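Local coordinates for cycloalternan-forming enzyme (Listeria monocytogenes serovar 1/2a, PDB 5F7U), which belongs to glycoside hydrolase family 31 and combines a TIM barrel with a family 6 carbohydrate-binding module, at residues G143-K148 with W227-K232; G538-W543 with F584-T589; P640-Y645 with T682-I687; A891-A896 with A905-Y910; V1006-K1011 with V1033-G1038. The protein carries 1 engineered substitution. All coordinates share one frame; numbering follows the deposited sequence.

Contact 1: residues G143-K148 with W227-K232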
# COMPACT_ATOMS: atom_id res chain seq x y z
N GLY A 143 1.40 -23.40 -37.10
CA GLY A 143 -0.02 -23.13 -37.32
C GLY A 143 -0.28 -22.25 -38.52
O GLY A 143 0.65 -21.78 -39.18
N ASP A 144 -1.56 -22.01 -38.80
CA ASP A 144 -1.97 -21.26 -40.00
C ASP A 144 -2.57 -19.87 -39.72
O ASP A 144 -3.28 -19.32 -40.57
CB ASP A 144 -2.90 -22.10 -40.87
CG ASP A 144 -4.16 -22.56 -40.13
OD1 ASP A 144 -4.50 -21.99 -39.06
OD2 ASP A 144 -4.80 -23.52 -40.63
N PHE A 145 -2.31 -19.30 -38.54
CA PHE A 145 -2.85 -17.98 -38.23
C PHE A 145 -2.06 -16.88 -38.95
O PHE A 145 -0.92 -17.10 -39.34
CB PHE A 145 -2.78 -17.69 -36.72
CG PHE A 145 -3.72 -18.51 -35.87
CD1 PHE A 145 -4.74 -19.30 -36.42
CD2 PHE A 145 -3.60 -18.46 -34.48
CE1 PHE A 145 -5.60 -20.04 -35.59
CE2 PHE A 145 -4.45 -19.19 -33.66
CZ PHE A 145 -5.44 -19.99 -34.21
N SER A 146 -2.68 -15.71 -39.10
CA SER A 146 -1.98 -14.50 -39.56
C SER A 146 -2.01 -13.44 -38.46
O SER A 146 -2.84 -12.52 -38.51
CB SER A 146 -2.61 -13.96 -40.84
OG SER A 146 -2.61 -14.95 -41.85
N PRO A 147 -1.11 -13.56 -37.46
CA PRO A 147 -1.17 -12.64 -36.30
C PRO A 147 -0.94 -11.17 -36.63
O PRO A 147 -0.25 -10.83 -37.60
CB PRO A 147 -0.09 -13.14 -35.35
CG PRO A 147 0.70 -14.16 -36.09
CD PRO A 147 -0.02 -14.56 -37.32
N LYS A 148 -1.56 -10.32 -35.82
CA LYS A 148 -1.35 -8.88 -35.90
C LYS A 148 -1.09 -8.37 -34.51
O LYS A 148 -1.84 -8.70 -33.59
CB LYS A 148 -2.59 -8.18 -36.44
CG LYS A 148 -2.85 -8.45 -37.92
CD LYS A 148 -4.21 -7.87 -38.28
CE LYS A 148 -4.66 -8.29 -39.67
NZ LYS A 148 -4.12 -7.34 -40.68
N TRP A 227 1.03 -17.75 -27.99
CA TRP A 227 -0.33 -18.10 -27.56
C TRP A 227 -0.43 -19.63 -27.64
O TRP A 227 0.25 -20.28 -28.47
CB TRP A 227 -1.40 -17.42 -28.43
CG TRP A 227 -1.19 -17.66 -29.90
CD1 TRP A 227 -1.77 -18.62 -30.68
CD2 TRP A 227 -0.27 -16.96 -30.75
NE1 TRP A 227 -1.29 -18.55 -31.97
CE2 TRP A 227 -0.37 -17.54 -32.04
CE3 TRP A 227 0.61 -15.88 -30.56
CZ2 TRP A 227 0.39 -17.08 -33.14
CZ3 TRP A 227 1.37 -15.43 -31.64
CH2 TRP A 227 1.25 -16.03 -32.92
N LEU A 228 -1.28 -20.18 -26.79
CA LEU A 228 -1.45 -21.63 -26.63
C LEU A 228 -2.78 -22.02 -27.25
O LEU A 228 -3.82 -21.56 -26.81
CB LEU A 228 -1.40 -21.96 -25.13
CG LEU A 228 -1.57 -23.42 -24.73
CD1 LEU A 228 -0.42 -24.26 -25.27
CD2 LEU A 228 -1.63 -23.51 -23.21
N THR A 229 -2.75 -22.84 -28.31
CA THR A 229 -3.92 -23.03 -29.15
C THR A 229 -3.98 -24.45 -29.71
O THR A 229 -2.94 -25.11 -29.85
CB THR A 229 -3.96 -21.99 -30.32
OG1 THR A 229 -5.17 -22.14 -31.06
CG2 THR A 229 -2.79 -22.17 -31.29
N ASP A 230 -5.19 -24.92 -30.00
CA ASP A 230 -5.34 -26.15 -30.77
C ASP A 230 -5.31 -25.85 -32.28
O ASP A 230 -5.35 -26.79 -33.09
CB ASP A 230 -6.60 -26.92 -30.36
CG ASP A 230 -7.89 -26.24 -30.80
OD1 ASP A 230 -7.92 -25.00 -30.95
OD2 ASP A 230 -8.88 -26.95 -31.00
N GLY A 231 -5.25 -24.56 -32.63
CA GLY A 231 -5.27 -24.09 -34.02
C GLY A 231 -6.64 -23.98 -34.67
O GLY A 231 -6.75 -23.70 -35.88
N LYS A 232 -7.70 -24.20 -33.88
CA LYS A 232 -9.06 -24.35 -34.42
C LYS A 232 -10.19 -23.76 -33.56
O LYS A 232 -11.08 -23.08 -34.07
CB LYS A 232 -9.37 -25.84 -34.65
CG LYS A 232 -8.66 -26.47 -35.84
CD LYS A 232 -9.13 -27.88 -36.13
CE LYS A 232 -8.52 -28.89 -35.16
NZ LYS A 232 -8.67 -30.27 -35.70
O HOH W 1 -5.89 -25.15 -38.39

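Contact 2: residues G538-W543 with F584-T589. With GLC (alpha-D-glucopyranose), chain F; GLC (alpha-D-glucopyranose), chain B.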
# COMPACT_ATOMS: atom_id res chain seq x y z
N GLY A 538 -14.29 -10.35 2.89
CA GLY A 538 -14.42 -11.46 1.96
C GLY A 538 -14.36 -11.02 0.50
O GLY A 538 -13.81 -9.97 0.17
N GLY A 539 -14.93 -11.86 -0.36
CA GLY A 539 -14.92 -11.58 -1.79
C GLY A 539 -14.06 -12.57 -2.57
O GLY A 539 -14.18 -12.64 -3.80
N GLU A 540 -13.23 -13.34 -1.85
CA GLU A 540 -12.34 -14.33 -2.51
C GLU A 540 -13.07 -15.67 -2.66
O GLU A 540 -12.55 -16.73 -2.28
CB GLU A 540 -11.04 -14.52 -1.69
CG GLU A 540 -10.40 -13.22 -1.16
CD GLU A 540 -10.94 -12.75 0.19
OE1 GLU A 540 -10.36 -11.82 0.78
OE2 GLU A 540 -11.93 -13.31 0.71
N MET A 541 -14.28 -15.62 -3.19
CA MET A 541 -15.23 -16.69 -3.02
C MET A 541 -15.75 -17.28 -4.34
O MET A 541 -16.62 -18.13 -4.33
CB MET A 541 -16.42 -16.18 -2.20
CG MET A 541 -16.04 -15.88 -0.76
SD MET A 541 -17.18 -14.69 -0.05
CE MET A 541 -16.71 -14.85 1.67
N VAL A 542 -15.18 -16.83 -5.46
CA VAL A 542 -15.59 -17.34 -6.79
C VAL A 542 -14.69 -18.50 -7.20
O VAL A 542 -13.51 -18.31 -7.53
CB VAL A 542 -15.57 -16.24 -7.88
CG1 VAL A 542 -15.82 -16.84 -9.26
CG2 VAL A 542 -16.59 -15.16 -7.57
N TRP A 543 -15.26 -19.70 -7.20
CA TRP A 543 -14.61 -20.88 -7.75
C TRP A 543 -15.44 -21.45 -8.89
O TRP A 543 -16.60 -21.06 -9.09
CB TRP A 543 -14.45 -21.93 -6.65
CG TRP A 543 -13.24 -21.74 -5.74
CD1 TRP A 543 -11.95 -22.15 -5.99
CD2 TRP A 543 -13.22 -21.11 -4.45
NE1 TRP A 543 -11.14 -21.83 -4.94
CE2 TRP A 543 -11.88 -21.20 -3.97
CE3 TRP A 543 -14.19 -20.50 -3.65
CZ2 TRP A 543 -11.50 -20.68 -2.73
CZ3 TRP A 543 -13.82 -20.00 -2.43
CH2 TRP A 543 -12.47 -20.09 -1.97
N PHE A 584 -14.05 -0.19 4.04
CA PHE A 584 -12.86 -0.74 4.67
C PHE A 584 -12.90 -2.21 4.24
O PHE A 584 -13.81 -2.96 4.64
CB PHE A 584 -13.02 -0.54 6.19
CG PHE A 584 -11.76 -0.71 6.99
CD1 PHE A 584 -11.28 -1.99 7.32
CD2 PHE A 584 -11.10 0.43 7.50
CE1 PHE A 584 -10.13 -2.15 8.09
CE2 PHE A 584 -9.93 0.26 8.28
CZ PHE A 584 -9.46 -1.03 8.57
N SER A 585 -11.96 -2.61 3.37
CA SER A 585 -12.05 -3.93 2.68
C SER A 585 -10.69 -4.60 2.62
O SER A 585 -9.68 -3.97 2.94
CB SER A 585 -12.55 -3.74 1.26
OG SER A 585 -13.75 -2.99 1.25
N ARG A 586 -10.65 -5.89 2.24
CA ARG A 586 -9.34 -6.57 2.15
C ARG A 586 -8.97 -7.09 0.78
O ARG A 586 -7.78 -7.26 0.50
CB ARG A 586 -9.20 -7.68 3.19
CG ARG A 586 -10.14 -8.83 2.98
CD ARG A 586 -9.85 -9.95 3.97
NE ARG A 586 -10.55 -11.12 3.46
CZ ARG A 586 -10.92 -12.17 4.19
NH1 ARG A 586 -10.66 -12.22 5.51
NH2 ARG A 586 -11.54 -13.18 3.59
N SER A 587 -9.97 -7.34 -0.08
CA SER A 587 -9.73 -8.07 -1.32
C SER A 587 -9.98 -7.23 -2.55
O SER A 587 -10.88 -6.39 -2.55
CB SER A 587 -10.64 -9.30 -1.40
OG SER A 587 -10.25 -10.10 -2.53
N GLY A 588 -9.21 -7.48 -3.61
CA GLY A 588 -9.51 -6.82 -4.88
C GLY A 588 -8.44 -7.02 -5.93
O GLY A 588 -7.47 -7.76 -5.72
N THR A 589 -8.64 -6.38 -7.07
CA THR A 589 -7.64 -6.43 -8.14
C THR A 589 -7.43 -5.01 -8.69
O THR A 589 -7.74 -4.04 -7.99
CB THR A 589 -8.00 -7.50 -9.21
OG1 THR A 589 -6.88 -7.68 -10.09
CG2 THR A 589 -9.25 -7.12 -9.97
C1 GLC F . -11.69 -17.30 9.02
C2 GLC F . -12.14 -16.51 7.78
C3 GLC F . -11.68 -15.05 7.84
C4 GLC F . -12.21 -14.36 9.11
C5 GLC F . -11.75 -15.21 10.32
C6 GLC F . -12.28 -14.72 11.65
O1 GLC F . -10.27 -17.52 8.98
O2 GLC F . -11.60 -17.13 6.61
O3 GLC F . -12.09 -14.37 6.66
O4 GLC F . -11.68 -13.03 9.26
O5 GLC F . -12.06 -16.62 10.23
O6 GLC F . -11.15 -14.11 12.27
C1 GLC B . -12.52 -11.94 8.81
C2 GLC B . -11.76 -10.60 8.90
C3 GLC B . -11.51 -10.14 10.35
C4 GLC B . -12.83 -10.13 11.14
C5 GLC B . -13.64 -11.41 10.89
C6 GLC B . -15.02 -11.38 11.52
O2 GLC B . -10.58 -10.65 8.09
O3 GLC B . -10.94 -8.82 10.39
O4 GLC B . -12.55 -10.00 12.55
O5 GLC B . -13.78 -11.75 9.50
O6 GLC B . -15.56 -12.71 11.36
O HOH W 2 -12.86 -7.41 1.10

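Contact 3: residues P640-Y645 with T682-I687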
# COMPACT_ATOMS: atom_id res chain seq x y z
N PRO A 640 -0.15 -9.31 22.21
CA PRO A 640 1.20 -8.78 21.92
C PRO A 640 1.95 -8.41 23.18
O PRO A 640 1.32 -8.03 24.19
CB PRO A 640 0.92 -7.53 21.07
CG PRO A 640 -0.53 -7.24 21.26
CD PRO A 640 -1.18 -8.59 21.46
N THR A 641 3.27 -8.53 23.14
CA THR A 641 4.07 -8.01 24.24
C THR A 641 3.97 -6.49 24.22
O THR A 641 3.61 -5.89 23.20
CB THR A 641 5.54 -8.41 24.06
OG1 THR A 641 6.02 -7.86 22.82
CG2 THR A 641 5.69 -9.93 24.01
N ALA A 642 4.35 -5.86 25.33
CA ALA A 642 4.36 -4.39 25.41
C ALA A 642 5.30 -3.81 24.36
O ALA A 642 4.98 -2.78 23.73
CB ALA A 642 4.75 -3.94 26.80
N GLU A 643 6.43 -4.48 24.16
CA GLU A 643 7.41 -4.07 23.15
C GLU A 643 6.79 -4.07 21.76
O GLU A 643 6.86 -3.08 21.04
CB GLU A 643 8.62 -5.02 23.18
CG GLU A 643 9.71 -4.60 22.19
CD GLU A 643 10.76 -5.67 21.97
OE1 GLU A 643 11.74 -5.38 21.25
OE2 GLU A 643 10.63 -6.78 22.53
N LEU A 644 6.17 -5.19 21.37
CA LEU A 644 5.52 -5.23 20.05
C LEU A 644 4.43 -4.17 19.94
O LEU A 644 4.33 -3.49 18.92
CB LEU A 644 4.94 -6.62 19.73
CG LEU A 644 4.16 -6.72 18.40
CD1 LEU A 644 5.00 -6.37 17.16
CD2 LEU A 644 3.59 -8.11 18.23
N TYR A 645 3.62 -4.05 20.99
CA TYR A 645 2.52 -3.10 20.95
C TYR A 645 3.06 -1.67 20.71
O TYR A 645 2.50 -0.94 19.88
CB TYR A 645 1.67 -3.18 22.22
CG TYR A 645 0.37 -2.41 22.08
CD1 TYR A 645 -0.74 -3.00 21.48
CD2 TYR A 645 0.28 -1.07 22.50
CE1 TYR A 645 -1.92 -2.31 21.33
CE2 TYR A 645 -0.90 -0.36 22.33
CZ TYR A 645 -1.99 -0.99 21.74
OH TYR A 645 -3.18 -0.30 21.58
N THR A 682 -0.76 -6.58 29.66
CA THR A 682 0.70 -6.69 29.82
C THR A 682 1.19 -6.22 31.19
O THR A 682 2.30 -6.56 31.58
CB THR A 682 1.47 -5.82 28.78
OG1 THR A 682 1.16 -4.44 29.01
CG2 THR A 682 1.11 -6.17 27.35
N GLY A 683 0.38 -5.42 31.88
CA GLY A 683 0.79 -4.81 33.14
C GLY A 683 1.72 -3.62 32.97
O GLY A 683 2.19 -3.06 33.95
N ASP A 684 1.99 -3.23 31.72
CA ASP A 684 2.91 -2.13 31.44
C ASP A 684 2.16 -0.82 31.26
O ASP A 684 1.67 -0.54 30.16
CB ASP A 684 3.79 -2.43 30.21
CG ASP A 684 4.90 -1.40 30.01
OD1 ASP A 684 4.88 -0.31 30.65
OD2 ASP A 684 5.82 -1.70 29.22
N GLU A 685 2.11 -0.02 32.33
CA GLU A 685 1.37 1.24 32.33
C GLU A 685 1.91 2.26 31.32
O GLU A 685 1.16 3.11 30.84
CB GLU A 685 1.31 1.85 33.74
CG GLU A 685 0.38 1.08 34.69
CD GLU A 685 0.15 1.76 36.04
OE1 GLU A 685 0.34 2.99 36.19
OE2 GLU A 685 -0.27 1.04 36.98
N THR A 686 3.20 2.15 30.98
CA THR A 686 3.84 3.11 30.06
C THR A 686 3.34 2.99 28.61
O THR A 686 3.63 3.86 27.79
CB THR A 686 5.38 3.00 30.06
OG1 THR A 686 5.76 1.74 29.48
CG2 THR A 686 5.94 3.12 31.49
N ILE A 687 2.59 1.92 28.31
CA ILE A 687 1.95 1.78 26.99
C ILE A 687 1.04 2.97 26.68
O ILE A 687 1.05 3.49 25.56
CB ILE A 687 1.17 0.45 26.87
CG1 ILE A 687 2.14 -0.72 26.65
CG2 ILE A 687 0.16 0.50 25.73
CD1 ILE A 687 1.49 -2.08 26.78

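Contact 4: residues A891-A896 with A905-Y910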
# COMPACT_ATOMS: atom_id res chain seq x y z
N ALA A 891 7.29 45.20 7.86
CA ALA A 891 7.08 45.75 9.20
C ALA A 891 7.59 44.78 10.25
O ALA A 891 7.26 43.59 10.21
CB ALA A 891 5.61 46.06 9.43
N ASP A 892 8.40 45.29 11.18
CA ASP A 892 8.97 44.48 12.26
C ASP A 892 7.88 43.88 13.14
O ASP A 892 6.93 44.58 13.52
CB ASP A 892 9.95 45.30 13.13
CG ASP A 892 11.39 45.24 12.62
OD1 ASP A 892 11.73 45.89 11.59
OD2 ASP A 892 12.21 44.57 13.27
N VAL A 893 7.99 42.59 13.42
CA VAL A 893 7.11 41.96 14.39
C VAL A 893 7.86 41.71 15.70
O VAL A 893 9.07 41.48 15.70
CB VAL A 893 6.40 40.69 13.86
CG1 VAL A 893 5.56 41.03 12.62
CG2 VAL A 893 7.38 39.56 13.57
N ALA A 894 7.12 41.77 16.81
CA ALA A 894 7.73 41.84 18.13
C ALA A 894 8.28 40.51 18.59
O ALA A 894 7.61 39.48 18.49
CB ALA A 894 6.72 42.37 19.15
N LYS A 895 9.51 40.54 19.10
CA LYS A 895 10.09 39.37 19.75
C LYS A 895 9.31 39.04 21.03
O LYS A 895 9.12 39.90 21.91
CB LYS A 895 11.56 39.62 20.06
CG LYS A 895 12.27 38.44 20.71
CD LYS A 895 13.53 38.92 21.41
CE LYS A 895 14.38 37.76 21.87
NZ LYS A 895 15.28 37.29 20.77
N ALA A 896 8.87 37.79 21.12
CA ALA A 896 8.29 37.28 22.37
C ALA A 896 9.37 36.55 23.15
O ALA A 896 10.04 35.65 22.63
CB ALA A 896 7.10 36.38 22.08
N ALA A 905 0.30 37.16 21.85
CA ALA A 905 0.53 38.08 20.71
C ALA A 905 -0.38 37.84 19.50
O ALA A 905 -0.75 36.70 19.22
CB ALA A 905 1.99 38.00 20.27
N THR A 906 -0.75 38.93 18.82
CA THR A 906 -1.46 38.86 17.52
C THR A 906 -0.52 38.47 16.37
O THR A 906 -0.91 37.70 15.48
CB THR A 906 -2.15 40.20 17.21
OG1 THR A 906 -3.12 40.45 18.23
CG2 THR A 906 -2.88 40.17 15.86
N THR A 907 0.67 39.05 16.37
CA THR A 907 1.76 38.67 15.48
C THR A 907 3.01 38.72 16.34
O THR A 907 3.01 39.40 17.38
CB THR A 907 1.98 39.66 14.31
OG1 THR A 907 2.26 40.96 14.84
CG2 THR A 907 0.75 39.74 13.41
N GLY A 908 4.06 38.03 15.92
CA GLY A 908 5.33 38.12 16.62
C GLY A 908 6.23 36.94 16.29
O GLY A 908 5.88 36.14 15.44
N TYR A 909 7.38 36.87 16.95
CA TYR A 909 8.27 35.71 16.81
C TYR A 909 8.87 35.26 18.13
O TYR A 909 8.96 36.03 19.08
CB TYR A 909 9.33 35.94 15.73
CG TYR A 909 10.51 36.80 16.14
CD1 TYR A 909 10.42 38.19 16.12
CD2 TYR A 909 11.74 36.21 16.51
CE1 TYR A 909 11.50 38.99 16.46
CE2 TYR A 909 12.84 37.01 16.86
CZ TYR A 909 12.71 38.39 16.84
OH TYR A 909 13.77 39.20 17.18
N TYR A 910 9.27 33.99 18.19
CA TYR A 910 9.83 33.38 19.39
C TYR A 910 10.87 32.37 18.95
O TYR A 910 10.70 31.73 17.91
CB TYR A 910 8.72 32.71 20.20
CG TYR A 910 9.20 31.77 21.29
CD1 TYR A 910 9.67 32.26 22.52
CD2 TYR A 910 9.18 30.38 21.10
CE1 TYR A 910 10.11 31.40 23.52
CE2 TYR A 910 9.62 29.50 22.10
CZ TYR A 910 10.09 30.02 23.29
OH TYR A 910 10.52 29.16 24.27
O HOH W 3 4.26 42.12 16.64
O HOH W 4 15.81 38.03 18.33

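Contact 5: residues V1006-K1011 with V1033-G1038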
# COMPACT_ATOMS: atom_id res chain seq x y z
N VAL A 1006 41.16 20.34 15.09
CA VAL A 1006 40.03 20.03 14.22
C VAL A 1006 40.55 19.40 12.93
O VAL A 1006 41.58 19.83 12.40
CB VAL A 1006 39.20 21.30 13.88
CG1 VAL A 1006 37.85 20.91 13.28
CG2 VAL A 1006 38.97 22.14 15.13
N TYR A 1007 39.85 18.38 12.45
CA TYR A 1007 40.12 17.76 11.16
C TYR A 1007 38.89 17.94 10.30
O TYR A 1007 37.78 17.56 10.71
CB TYR A 1007 40.41 16.27 11.32
CG TYR A 1007 41.68 15.97 12.09
CD1 TYR A 1007 41.69 15.96 13.49
CD2 TYR A 1007 42.87 15.70 11.41
CE1 TYR A 1007 42.85 15.68 14.19
CE2 TYR A 1007 44.04 15.40 12.10
CZ TYR A 1007 44.02 15.40 13.49
OH TYR A 1007 45.19 15.12 14.16
N ILE A 1008 39.08 18.51 9.11
CA ILE A 1008 38.00 18.70 8.16
C ILE A 1008 38.31 17.79 6.99
O ILE A 1008 39.26 18.05 6.23
CB ILE A 1008 37.89 20.17 7.66
CG1 ILE A 1008 37.84 21.18 8.83
CG2 ILE A 1008 36.71 20.31 6.69
CD1 ILE A 1008 36.61 21.06 9.72
N ASN A 1009 37.54 16.71 6.86
CA ASN A 1009 37.84 15.68 5.86
C ASN A 1009 39.33 15.33 5.84
O ASN A 1009 39.94 15.24 4.78
CB ASN A 1009 37.39 16.15 4.47
CG ASN A 1009 35.91 16.41 4.40
OD1 ASN A 1009 35.10 15.59 4.85
ND2 ASN A 1009 35.54 17.55 3.82
N GLY A 1010 39.90 15.14 7.04
CA GLY A 1010 41.30 14.74 7.21
C GLY A 1010 42.34 15.85 7.31
O GLY A 1010 43.51 15.57 7.61
N LYS A 1011 41.93 17.09 7.05
CA LYS A 1011 42.86 18.25 7.04
C LYS A 1011 42.84 18.91 8.41
O LYS A 1011 41.80 19.39 8.85
CB LYS A 1011 42.48 19.24 5.93
CG LYS A 1011 43.50 20.37 5.72
CD LYS A 1011 43.02 21.36 4.68
CE LYS A 1011 44.15 22.29 4.25
NZ LYS A 1011 43.67 23.19 3.16
N VAL A 1033 36.94 27.09 7.36
CA VAL A 1033 36.92 25.70 6.91
C VAL A 1033 36.62 25.65 5.42
O VAL A 1033 36.06 26.61 4.86
CB VAL A 1033 35.89 24.81 7.70
CG1 VAL A 1033 36.20 24.79 9.20
CG2 VAL A 1033 34.45 25.25 7.44
N THR A 1034 37.00 24.55 4.78
CA THR A 1034 36.68 24.32 3.38
C THR A 1034 35.82 23.07 3.34
O THR A 1034 36.26 22.00 3.82
CB THR A 1034 37.96 24.14 2.54
OG1 THR A 1034 38.74 25.34 2.62
CG2 THR A 1034 37.63 23.87 1.09
N LEU A 1035 34.60 23.22 2.83
CA LEU A 1035 33.65 22.10 2.79
C LEU A 1035 33.36 21.67 1.37
O LEU A 1035 33.29 22.50 0.46
CB LEU A 1035 32.35 22.46 3.50
CG LEU A 1035 32.49 22.82 4.98
CD1 LEU A 1035 31.09 23.10 5.51
CD2 LEU A 1035 33.16 21.71 5.80
N GLN A 1036 33.21 20.37 1.20
CA GLN A 1036 32.85 19.84 -0.11
C GLN A 1036 31.39 19.43 -0.17
O GLN A 1036 30.66 19.55 0.82
CB GLN A 1036 33.79 18.69 -0.51
CG GLN A 1036 34.04 17.69 0.58
CD GLN A 1036 35.19 16.77 0.29
OE1 GLN A 1036 36.26 17.19 -0.18
NE2 GLN A 1036 34.99 15.49 0.56
N ALA A 1037 30.95 18.96 -1.34
CA ALA A 1037 29.63 18.31 -1.47
C ALA A 1037 29.52 17.03 -0.63
O ALA A 1037 30.50 16.30 -0.41
CB ALA A 1037 29.36 17.99 -2.94
N GLY A 1038 28.30 16.77 -0.17
CA GLY A 1038 27.99 15.58 0.60
C GLY A 1038 28.29 15.78 2.07
O GLY A 1038 28.33 16.91 2.58
O HOH W 5 37.03 19.62 2.75
O HOH W 6 41.17 24.41 3.69

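Contact 1: residues G143-K148 with W227-K232
The irregular loop 143-148 runs past the end of strand 214-229 without pairing with it: the nearest alpha carbons, Pro-147 CA and Trp-227 CA, are still 10.3 Å apart, so side chains fill the gap. Phe-145 carries most of the contact. With CG beside its own backbone N (chi1 -69°), its ring slides past the indole of Trp-227 in the opposite direction, the planes 18° from parallel but so offset that they barely overlap. The closest pair is Phe-145 CD2 and Trp-227 NE1, at 3.4 Å. That indole N-H is not spent on the ring; it hydrogen-bonds to Glu-119 OE1. The far end of Phe-145 meets Thr-229 tip to tip, CZ lying 3.8 Å from OG1, a hydroxyl bonded to Val-234 O that also accepts from Gly-231 N in an ST turn. Pro-147 crosses the indole at about a right angle, CG 3.7 Å from Trp-227 CH2. No direct hydrogen bond joins the segments, but one water donates to both Asp-144 OD2 and Gly-231 O. The contact lays the loop between strands 134-140 and 148-153 against the end of strand 214-229, with Trp-227 also touching strand 235-243 and Phe-145 lying on Glu-119 of strand 106-129.

Contact 2: residues G538-W543 with F584-T589
Glu-540 and Arg-586 cross at about a right angle, the guanidinium side-on to the carboxylate and the two planes 43° apart. Two nitrogens grip one oxygen each. Arg-586 NE reaches the syn lone pair of Glu-540 OE1 at 2.8 Å, with the oxygen tilted about 20° from the guanidinium plane, while the straighter bond runs from Arg-586 NH2 to Glu-540 OE2 (2.9 Å, 172°), which is met from above the carboxylate plane. A bend at chi2 of Glu-540, itself the centre of an inverse gamma turn, brings the carboxylate round; Arg-586 is extended from CG to NE. Ser-587 lies against the acid, its CB 3.3 Å from Glu-540 OE1, and its hydroxyl is bonded to Tyr-285 O. Gly-538 to Trp-543 follow strand 534-536, and Arg-586 and Ser-587 follow the adjacent strand 584-585, at the C-terminal rim of the family 31 TIM barrel where such barrels hold their pockets, and Arg-586 lines a glycan pocket. With one edge held by Glu-540, the guanidinium turns to the sugars: Arg-586 NH1 donates to O3 of the chain F glucose at 2.8 Å and, weakly, to O2 of the chain B glucose at 3.0 Å. The buried acid probably keeps Arg-586 charged, acting as a second-shell residue that fixes its rotation. A water 2.9 Å from each donates to Gly-538 O and accepts from Arg-586 N, joining the two backbones.

Contact 3: residues P640-Y645 with T682-I687
Segment 640-645 enters helix 642-653, whereas 682-687 is the turn from helix 675-682 into helix 687-700; the two backbones come closest at Ala-642 CA and Thr-682 CA, 6.2 Å apart. Thr-641 is the N-cap of the first helix, its OG1 taking the N-H of Leu-644. Ala-642 points its methyl into the turn, where CB touches Asp-684 OD2 at 3.5 Å and Ile-687 CD1 at 3.8 Å. Ile-687 sends its two branches to different partners: CD1 goes to Ala-642, while CG2, anti to the backbone N, meets the Tyr-645 ring at CD2, 3.6 Å away. At the start of the turn, Thr-682 CG2 lies 3.7 Å from Pro-640 O, its OG1 being turned to Ala-678 O and, in an ST turn, to Asp-684 N. Asp-684 OD1 caps the entry to helix 687-700, accepting from Thr-686 N and, at 2.5 Å, from Thr-686 OG1, which is bonded to Lys-646 NZ. No hydrogen bond links the segments: Thr-641 OG1 and Asp-684 OD1 cap helices in their own segments, Tyr-645 OH bonds Arg-673 O, and the cohesion is van der Waals contact of methyl groups with an aliphatic chain, a ring and two oxygens.

Contact 4: residues A891-A896 with A905-Y910
A single beta bridge of parallel hydrogen-bond pattern joins Lys-895 to Tyr-909, with helix 899-904 on the connection between the two segments. Tyr-909 supplies both bonds: its N donates to Ala-894 O at 3.0 Å, from above the carbonyl plane, and its O accepts from Ala-896 N at 2.7 Å, almost along the C=O axis (174°). The Tyr-909 side chain, its CG between backbone N and carbonyl carbon (chi1 79°), folds back over this bridge. Lys-895 CA lies over its face in a CH-pi contact, 4.0 Å from the ring centroid, while Lys-895 CB rests on CZ and Val-893 O meets the ring edge in its plane. Val-893 CB packs on Gly-908 CA, which lies 3.2 Å from Ala-894 O. Ala-896 O lies in the plane of the Tyr-910 ring, at its edge, 3.4 Å from CD1. Farther out, Val-893 has a backbone hydrogen bond to Val-886 of strand 885-888, and Gly-908 and Tyr-910 pair with strand 917-922, so the bridge links two sheets. A water accepts from Ala-894 N and bonds Thr-907 OG1. Lys-895, bent at chi4 and salt-bridged to Glu-882, holds a second water 2.6 Å from both Lys-895 NZ and Tyr-909 OH.

Contact 5: residues V1006-K1011 with V1033-G1038
This contact lies at one end of the beta-sandwich of the family 6 carbohydrate-binding module, where strand 1002-1008 of one sheet faces strand 1027-1035 of the other. The short segments 1006-1008 and 1033-1035 approach to 8.5 Å between axes, with their directions 29° apart, a spacing bridged by side chains with no direct hydrogen bond across. Ile-1008 is the central residue. Its CD1 meets Val-1033 CG1 at 3.8 Å, the two side chains crossing at about a right angle. The other branch, CG2, is anti to the backbone N and reaches Leu-1035 CD2 at 3.9 Å and, more tightly, Thr-1034 O at 3.4 Å. Beyond Ile-1008 the chain reverses in a type I' turn through Asn-1009 and Gly-1010, the Asn-Gly pair classically found in such hairpins, closed by mutual backbone bonds between Ile-1008 and Lys-1011. Asn-1009 and Gln-1036 come tip to tip with their amides stacked, planes 26° apart, and Asn-1009 ND2 lies 3.6 Å from Gln-1036 CG. Both ends of the Asn-1009 amide are held: OD1 accepts from Gln-1041 N, while ND2 donates to Asn-1040 OD1 and to a water that passes a bond on to Thr-1034 O. A second water accepts from Lys-1011 NZ and donates to Thr-1034 OG1, which is also bonded to Asp-988. Strand 1002-1008 lies between 1011-1017 and 1039-1045 in its sheet; Val-1033 and Leu-1035 pair with strand 987-996 in the facing one.

In the fold
The five contacts follow one another along the chain, each closing its own loop before the next opens; none nest or cross. Contact 1 closes a 78-residue loop, just over half of it strand and none of it helix, within the N-terminal beta-rich region. Contact 2 follows in the TIM barrel, spanning one strand-to-strand step at the sugar pocket, and contact 3, its centre about 33 Å away, joins helices on the outside of the same domain. Contact 4 makes the shortest closure, eight residues mostly in one helix, and links two sheets of the region beyond the barrel. Contact 5 joins the two layers of the carbohydrate-binding module. Contacts 1 and 4 lie farthest apart, with centres about 79 Å apart.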